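Long-range contact in aerobactin synthase IucA (PDB 5JM8), which binds ATP and magnesium and, as an NIS synthetase of Klebsiella pneumoniae, probably catalyses an ATP-dependent ligation step in assembly of the siderophore aerobactin: residues 176-187 / 248-259. Numbering follows the deposited sequence.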
loop_
_atom_site.group_PDB
_atom_site.type_symbol
_atom_site.label_atom_id
_atom_site.label_comp_id
_atom_site.label_asym_id
_atom_site.label_seq_id
_atom_site.Cartn_x
_atom_site.Cartn_y
_atom_site.Cartn_z
ATOM N N HIS A 176 -9.718 -18.852 -4.829
ATOM C CA HIS A 176 -10.684 -17.802 -4.565
ATOM C C HIS A 176 -11.685 -17.744 -5.707
ATOM O O HIS A 176 -11.416 -18.227 -6.808
ATOM C CB HIS A 176 -9.990 -16.455 -4.378
ATOM C CG HIS A 176 -9.185 -16.016 -5.560
ATOM N ND1 HIS A 176 -7.852 -16.331 -5.713
ATOM C CD2 HIS A 176 -9.522 -15.270 -6.638
ATOM C CE1 HIS A 176 -7.406 -15.805 -6.840
ATOM N NE2 HIS A 176 -8.399 -15.156 -7.419
ATOM N N PHE A 177 -12.851 -17.171 -5.437
ATOM C CA PHE A 177 -13.903 -17.092 -6.439
ATOM C C PHE A 177 -14.932 -16.031 -6.073
ATOM O O PHE A 177 -15.151 -15.761 -4.892
ATOM C CB PHE A 177 -14.587 -18.451 -6.596
ATOM C CG PHE A 177 -15.090 -19.028 -5.304
ATOM C CD1 PHE A 177 -16.280 -18.586 -4.751
ATOM C CD2 PHE A 177 -14.375 -20.014 -4.645
ATOM C CE1 PHE A 177 -16.746 -19.112 -3.565
ATOM C CE2 PHE A 177 -14.838 -20.545 -3.457
ATOM C CZ PHE A 177 -16.025 -20.093 -2.916
ATOM N N PRO A 178 -15.572 -15.423 -7.085
ATOM C CA PRO A 178 -16.655 -14.491 -6.773
ATOM C C PRO A 178 -17.928 -15.250 -6.412
ATOM O O PRO A 178 -18.072 -16.406 -6.808
ATOM C CB PRO A 178 -16.818 -13.703 -8.070
ATOM C CG PRO A 178 -16.450 -14.679 -9.127
ATOM C CD PRO A 178 -15.373 -15.560 -8.539
ATOM N N LEU A 179 -18.831 -14.615 -5.672
ATOM C CA LEU A 179 -20.070 -15.268 -5.268
ATOM C C LEU A 179 -21.013 -15.457 -6.444
ATOM O O LEU A 179 -20.879 -14.797 -7.472
ATOM C CB LEU A 179 -20.785 -14.458 -4.184
ATOM C CG LEU A 179 -20.079 -14.307 -2.840
ATOM C CD1 LEU A 179 -20.952 -13.504 -1.893
ATOM C CD2 LEU A 179 -19.747 -15.666 -2.249
ATOM N N ARG A 180 -21.963 -16.371 -6.279
ATOM C CA ARG A 180 -23.082 -16.500 -7.197
ATOM C C ARG A 180 -24.217 -15.645 -6.653
ATOM O O ARG A 180 -24.344 -15.489 -5.440
ATOM C CB ARG A 180 -23.508 -17.959 -7.339
ATOM C CG ARG A 180 -24.595 -18.195 -8.366
ATOM C CD ARG A 180 -24.860 -19.678 -8.518
ATOM N NE ARG A 180 -25.843 -19.970 -9.555
ATOM C CZ ARG A 180 -25.556 -20.096 -10.846
ATOM N NH1 ARG A 180 -24.311 -19.946 -11.278
ATOM N NH2 ARG A 180 -26.522 -20.371 -11.710
ATOM N N TRP A 181 -25.036 -15.091 -7.542
ATOM C CA TRP A 181 -26.057 -14.129 -7.134
ATOM C C TRP A 181 -27.417 -14.388 -7.773
ATOM O O TRP A 181 -27.509 -14.632 -8.975
ATOM C CB TRP A 181 -25.599 -12.712 -7.480
ATOM C CG TRP A 181 -24.362 -12.272 -6.749
ATOM C CD1 TRP A 181 -23.068 -12.453 -7.142
ATOM C CD2 TRP A 181 -24.307 -11.570 -5.501
ATOM N NE1 TRP A 181 -22.211 -11.907 -6.216
ATOM C CE2 TRP A 181 -22.948 -11.361 -5.199
ATOM C CE3 TRP A 181 -25.276 -11.101 -4.610
ATOM C CZ2 TRP A 181 -22.534 -10.701 -4.045
ATOM C CZ3 TRP A 181 -24.864 -10.448 -3.466
ATOM C CH2 TRP A 181 -23.506 -10.252 -3.193
ATOM N N PHE A 182 -28.464 -14.333 -6.951
ATOM C CA PHE A 182 -29.843 -14.408 -7.427
ATOM C C PHE A 182 -30.573 -13.100 -7.163
ATOM O O PHE A 182 -30.450 -12.522 -6.082
ATOM C CB PHE A 182 -30.616 -15.539 -6.739
ATOM C CG PHE A 182 -30.166 -16.925 -7.114
ATOM C CD1 PHE A 182 -29.224 -17.141 -8.110
ATOM C CD2 PHE A 182 -30.703 -18.021 -6.464
ATOM C CE1 PHE A 182 -28.826 -18.423 -8.439
ATOM C CE2 PHE A 182 -30.307 -19.304 -6.788
ATOM C CZ PHE A 182 -29.370 -19.505 -7.776
ATOM N N ALA A 183 -31.339 -12.638 -8.145
ATOM C CA ALA A 183 -32.325 -11.595 -7.900
ATOM C C ALA A 183 -33.596 -12.285 -7.426
ATOM O O ALA A 183 -34.154 -13.121 -8.137
ATOM C CB ALA A 183 -32.579 -10.768 -9.144
ATOM N N VAL A 184 -34.033 -11.947 -6.216
ATOM C CA VAL A 184 -35.120 -12.662 -5.558
ATOM C C VAL A 184 -36.195 -11.713 -5.038
ATOM O O VAL A 184 -35.885 -10.691 -4.426
ATOM C CB VAL A 184 -34.590 -13.502 -4.376
ATOM C CG1 VAL A 184 -35.716 -14.295 -3.728
ATOM C CG2 VAL A 184 -33.478 -14.430 -4.837
ATOM N N ASN A 185 -37.456 -12.058 -5.280
ATOM C CA ASN A 185 -38.567 -11.290 -4.731
ATOM C C ASN A 185 -38.582 -11.440 -3.213
ATOM O O ASN A 185 -38.427 -12.543 -2.689
ATOM C CB ASN A 185 -39.901 -11.747 -5.337
ATOM C CG ASN A 185 -41.073 -10.865 -4.920
ATOM O OD1 ASN A 185 -41.125 -10.363 -3.799
ATOM N ND2 ASN A 185 -42.024 -10.682 -5.826
ATOM N N LYS A 186 -38.778 -10.324 -2.514
ATOM C CA LYS A 186 -38.713 -10.293 -1.055
ATOM C C LYS A 186 -39.689 -11.265 -0.393
ATOM O O LYS A 186 -39.480 -11.684 0.747
ATOM C CB LYS A 186 -38.986 -8.879 -0.552
ATOM C CG LYS A 186 -40.364 -8.343 -0.905
ATOM C CD LYS A 186 -40.530 -6.920 -0.400
ATOM C CE LYS A 186 -41.892 -6.354 -0.747
ATOM N NZ LYS A 186 -42.032 -4.949 -0.280
ATOM N N THR A 187 -40.749 -11.622 -1.110
ATOM C CA THR A 187 -41.727 -12.583 -0.606
ATOM C C THR A 187 -41.130 -13.979 -0.485
ATOM O O THR A 187 -41.763 -14.877 0.073
ATOM C CB THR A 187 -42.969 -12.676 -1.515
ATOM O OG1 THR A 187 -42.587 -13.179 -2.802
ATOM C CG2 THR A 187 -43.634 -11.314 -1.678
ATOM N N LEU A 248 -39.971 -15.221 -9.619
ATOM C CA LEU A 248 -39.579 -14.723 -8.304
ATOM C C LEU A 248 -38.089 -14.920 -8.050
ATOM O O LEU A 248 -37.550 -14.399 -7.073
ATOM C CB LEU A 248 -40.390 -15.415 -7.208
ATOM C CG LEU A 248 -41.900 -15.175 -7.272
ATOM C CD1 LEU A 248 -42.630 -16.019 -6.240
ATOM C CD2 LEU A 248 -42.246 -13.703 -7.093
ATOM N N ILE A 249 -37.434 -15.682 -8.921
ATOM C CA ILE A 249 -35.984 -15.835 -8.876
ATOM C C ILE A 249 -35.377 -15.658 -10.262
ATOM O O ILE A 249 -35.833 -16.265 -11.233
ATOM C CB ILE A 249 -35.568 -17.212 -8.315
ATOM C CG1 ILE A 249 -35.871 -17.276 -6.815
ATOM C CG2 ILE A 249 -34.072 -17.469 -8.562
ATOM C CD1 ILE A 249 -35.518 -18.601 -6.150
ATOM N N LYS A 250 -34.340 -14.829 -10.337
ATOM C CA LYS A 250 -33.539 -14.694 -11.546
ATOM C C LYS A 250 -32.088 -15.025 -11.223
ATOM O O LYS A 250 -31.513 -14.490 -10.277
ATOM C CB LYS A 250 -33.650 -13.284 -12.131
ATOM C CG LYS A 250 -32.822 -13.075 -13.395
ATOM C CD LYS A 250 -32.954 -11.661 -13.934
ATOM C CE LYS A 250 -32.123 -11.475 -15.198
ATOM N NZ LYS A 250 -32.212 -10.088 -15.733
ATOM N N ASP A 251 -31.506 -15.916 -12.017
ATOM C CA ASP A 251 -30.123 -16.331 -11.832
ATOM C C ASP A 251 -29.163 -15.367 -12.532
ATOM O O ASP A 251 -29.073 -15.350 -13.759
ATOM C CB ASP A 251 -29.936 -17.750 -12.369
ATOM C CG ASP A 251 -28.566 -18.318 -12.067
ATOM O OD1 ASP A 251 -27.718 -17.597 -11.498
ATOM O OD2 ASP A 251 -28.333 -19.497 -12.406
ATOM N N LEU A 252 -28.437 -14.580 -11.741
ATOM C CA LEU A 252 -27.540 -13.561 -12.283
ATOM C C LEU A 252 -26.138 -14.108 -12.532
ATOM O O LEU A 252 -25.311 -13.452 -13.166
ATOM C CB LEU A 252 -27.470 -12.362 -11.334
ATOM C CG LEU A 252 -28.799 -11.651 -11.055
ATOM C CD1 LEU A 252 -28.603 -10.506 -10.074
ATOM C CD2 LEU A 252 -29.428 -11.138 -12.343
ATOM N N GLY A 253 -25.870 -15.309 -12.033
ATOM C CA GLY A 253 -24.572 -15.934 -12.213
ATOM C C GLY A 253 -23.549 -15.462 -11.197
ATOM O O GLY A 253 -23.898 -14.857 -10.180
ATOM N N GLU A 254 -22.279 -15.744 -11.477
ATOM C CA GLU A 254 -21.186 -15.317 -10.611
ATOM C C GLU A 254 -20.758 -13.892 -10.932
ATOM O O GLU A 254 -20.761 -13.483 -12.094
ATOM C CB GLU A 254 -19.990 -16.256 -10.754
ATOM C CG GLU A 254 -20.289 -17.694 -10.390
ATOM C CD GLU A 254 -19.099 -18.605 -10.607
ATOM O OE1 GLU A 254 -18.053 -18.115 -11.088
ATOM O OE2 GLU A 254 -19.208 -19.809 -10.298
ATOM N N ALA A 255 -20.381 -13.143 -9.900
ATOM C CA ALA A 255 -19.975 -11.756 -10.079
ATOM C C ALA A 255 -19.343 -11.181 -8.822
ATOM O O ALA A 255 -19.647 -11.607 -7.707
ATOM C CB ALA A 255 -21.173 -10.905 -10.485
ATOM N N GLY A 256 -18.460 -10.208 -9.019
ATOM C CA GLY A 256 -17.994 -9.370 -7.934
ATOM C C GLY A 256 -16.639 -9.718 -7.357
ATOM O O GLY A 256 -15.805 -10.353 -8.003
ATOM N N ALA A 257 -16.432 -9.283 -6.117
ATOM C CA ALA A 257 -15.143 -9.395 -5.451
ATOM C C ALA A 257 -14.757 -10.850 -5.209
ATOM O O ALA A 257 -15.623 -11.719 -5.141
ATOM C CB ALA A 257 -15.175 -8.632 -4.136
ATOM N N PRO A 258 -13.448 -11.119 -5.083
ATOM C CA PRO A 258 -12.973 -12.483 -4.828
ATOM C C PRO A 258 -13.150 -12.902 -3.373
ATOM O O PRO A 258 -12.882 -12.107 -2.472
ATOM C CB PRO A 258 -11.492 -12.405 -5.194
ATOM C CG PRO A 258 -11.118 -11.001 -4.894
ATOM C CD PRO A 258 -12.330 -10.168 -5.215
ATOM N N TRP A 259 -13.592 -14.137 -3.158
ATOM C CA TRP A 259 -13.785 -14.671 -1.813
ATOM C C TRP A 259 -12.885 -15.872 -1.569
ATOM O O TRP A 259 -12.662 -16.681 -2.466
ATOM C CB TRP A 259 -15.244 -15.060 -1.603
ATOM C CG TRP A 259 -16.140 -13.884 -1.493
ATOM C CD1 TRP A 259 -16.645 -13.139 -2.517
ATOM C CD2 TRP A 259 -16.644 -13.304 -0.287
ATOM N NE1 TRP A 259 -17.435 -12.131 -2.022
ATOM C CE2 TRP A 259 -17.447 -12.210 -0.654
ATOM C CE3 TRP A 259 -16.486 -13.601 1.068
ATOM C CZ2 TRP A 259 -18.097 -11.418 0.285
ATOM C CZ3 TRP A 259 -17.131 -12.815 1.997
ATOM C CH2 TRP A 259 -17.926 -11.736 1.603
HETATM O O HOH W 1 -18.439 -11.993 -4.986
HETATM O O HOH W 2 -21.449 -20.590 -9.730
#
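Ala183 and Lys250 form an antiparallel hydrogen-bonded pair: Ala183 N reaches Lys250 O, and Lys250 N reaches Ala183 O, each at 2.8 Å. The N-to-C directions of the short segments 177-185 and 249-253 make an angle of 158°, close to antiparallel. The regular register breaks at Trp181, whose N donates to Gly253 O while its O accepts from Leu252 N; two residues facing one define a classic beta bulge. Asp251 OD1, taking the N-H of Gly253 from above its carboxylate plane with Gly253 N 3.0 Å away, closes an Asx turn that spans Leu252 and ends on Gly253, a bulge residue. The same carboxylate lies against the edge of the Phe182 ring, OD1 being 3.4 Å from Phe182 CE1, and forms a salt bridge with Arg180 whose modelled separation is doubtful.

On the face that carries Leu179, Trp181 and Ala183, opposite Arg180, Phe182 and Asp251, Trp181 CG stands beside its own backbone N (chi1 -63°), and the indole edge turns to Ala255, where NE1 donates to Ala255 O at 3.0 Å, a bent bond (140° at the hydrogen). Farther along, Leu179 CG sits over the five-membered ring of Trp259, 3.8 Å from its centroid, a CH-pi contact. Where the second chain segment turns its corner, a water accepts from Leu179 N and donates to Ala255 O and Ala257 O, joining the two backbones.

In the second shell, Phe205 and Ala206 of helix 198-209 pack on Leu179 and Trp181 respectively, while Arg168 makes a salt bridge with Glu254 through OE1. Strand 177-185 is the centre of a three-stranded antiparallel sheet, flanked by 221-226 and 249-255; the corner after the bulge takes the chain into strand 258-261 of another sheet, within the IucA/IucC family region.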